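Local coordinates for protein phytase (Citrobacter braakii, PDB 3ZHC) that belongs to branch 2 of the histidine phosphatase superfamily, at residues Glu218-Cys221 and Val226-Pro229. The protein carries 2 engineered substitutions. Numbering follows the deposited sequence.
Engineered in segment 218-221: Cys221 (natural residue Val). Unlike the reference sequence in segment 218-221: Leu219 (reference Phe).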
loop_
_atom_site.group_PDB
_atom_site.type_symbol
_atom_site.label_atom_id
_atom_site.label_comp_id
_atom_site.label_asym_id
_atom_site.label_seq_id
_atom_site.Cartn_x
_atom_site.Cartn_y
_atom_site.Cartn_z
ATOM N N GLU B 218 -3.423 -17.513 17.392
ATOM C CA GLU B 218 -4.803 -17.423 17.786
ATOM C C GLU B 218 -4.963 -16.261 18.783
ATOM O O GLU B 218 -4.100 -16.053 19.639
ATOM C CB GLU B 218 -5.254 -18.748 18.392
ATOM C CG GLU B 218 -6.752 -18.866 18.520
ATOM C CD GLU B 218 -7.199 -20.236 19.009
ATOM O OE1 GLU B 218 -6.812 -21.257 18.377
ATOM O OE2 GLU B 218 -7.938 -20.289 20.039
ATOM N N LEU B 219 -6.058 -15.519 18.660
ATOM C CA LEU B 219 -6.323 -14.364 19.530
ATOM C C LEU B 219 -6.546 -14.773 20.985
ATOM O O LEU B 219 -7.145 -15.807 21.254
ATOM C CB LEU B 219 -7.541 -13.567 19.033
ATOM C CG LEU B 219 -7.343 -12.770 17.743
ATOM C CD1 LEU B 219 -8.677 -12.444 17.072
ATOM C CD2 LEU B 219 -6.530 -11.483 18.010
ATOM N N LYS B 220 -6.033 -13.948 21.899
ATOM C CA LYS B 220 -6.264 -14.077 23.333
ATOM C C LYS B 220 -6.700 -12.712 23.821
ATOM O O LYS B 220 -5.960 -11.747 23.697
ATOM C CB LYS B 220 -5.008 -14.530 24.092
ATOM C CG LYS B 220 -5.231 -14.657 25.617
ATOM C CD LYS B 220 -3.982 -15.051 26.381
ATOM C CE LYS B 220 -4.303 -15.109 27.869
ATOM N NZ LYS B 220 -3.229 -15.720 28.625
ATOM N N CYS B 221 -7.906 -12.634 24.368
ATOM C CA CYS B 221 -8.451 -11.379 24.884
ATOM C C CYS B 221 -8.875 -11.574 26.314
ATOM O O CYS B 221 -9.583 -12.524 26.625
ATOM C CB CYS B 221 -9.630 -10.918 24.039
ATOM S SG CYS B 221 -9.255 -10.812 22.283
ATOM N N VAL B 226 -5.230 -7.516 25.023
ATOM C CA VAL B 226 -5.468 -8.249 23.791
ATOM C C VAL B 226 -4.111 -8.648 23.192
ATOM O O VAL B 226 -3.162 -7.855 23.217
ATOM C CB VAL B 226 -6.288 -7.399 22.791
ATOM C CG1 VAL B 226 -6.380 -8.073 21.464
ATOM C CG2 VAL B 226 -7.697 -7.136 23.344
ATOM N N SER B 227 -4.024 -9.867 22.663
ATOM C CA SER B 227 -2.792 -10.352 22.038
ATOM C C SER B 227 -3.080 -11.405 20.998
ATOM O O SER B 227 -4.125 -12.051 21.033
ATOM C CB SER B 227 -1.830 -10.911 23.093
ATOM O OG SER B 227 -2.318 -12.083 23.645
ATOM N N LEU B 228 -2.135 -11.568 20.071
ATOM C CA LEU B 228 -2.194 -12.585 19.022
ATOM C C LEU B 228 -0.866 -13.364 19.039
ATOM O O LEU B 228 0.021 -13.142 18.166
ATOM C CB LEU B 228 -2.476 -11.928 17.672
ATOM C CG LEU B 228 -2.616 -12.823 16.442
ATOM C CD1 LEU B 228 -3.656 -13.941 16.656
ATOM C CD2 LEU B 228 -2.964 -11.959 15.241
ATOM N N PRO B 229 -0.702 -14.273 20.029
ATOM C CA PRO B 229 0.550 -15.026 20.139
ATOM C C PRO B 229 0.686 -16.108 19.082
ATOM O O PRO B 229 -0.309 -16.665 18.657
ATOM C CB PRO B 229 0.448 -15.668 21.528
ATOM C CG PRO B 229 -0.770 -15.094 22.158
ATOM C CD PRO B 229 -1.643 -14.695 21.082
#
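Ser227 O accepts the amide of Lys220 from the facing strand, with N 2.8 Å from Ser227 O and an almost straight N-H...O angle of 169°, and also receives a CA-H...O contact from Leu219, with CA 3.5 Å from that oxygen. The amide comes in tilted 20° from the carbonyl plane. In return Ser227 N donates to Lys220 O at 2.9 Å, which makes Lys220 and Ser227 an antiparallel hydrogen-bonded pair, and Val226 CA-H makes a CA-H...O contact with the same Lys220 O. Cys221 and Val226 follow as a non-hydrogen-bonded pair, while at the end away from the turn a weak bond of 3.5 Å runs from Glu218 N to Pro229 O. Such a short two-stranded ladder illustrates the beta hairpin, here formed by strands 220-222 and 225-227. One face carries Lys220 and Ser227; CB of Lys220 passes OG of Ser227 while the extended lysine chain leads away. On the other, Cys221, an engineered residue, sets SG against both methyls of Val226, 4.1 Å from CG1, and that sulfur is joined by a disulfide to Cys163 of helix 159-169. Leu228 has CG anti to its backbone N (chi1 -178°), a turn that brings CD1 over the Glu218-Leu219 peptide, 3.5 Å from Leu219 N and 4.0 Å from Leu219 CD2. Both leucines also touch Ile174 of helix 174-180 and pack on helix 260-280, Leu219 against Leu278 and Leu228 against Leu277.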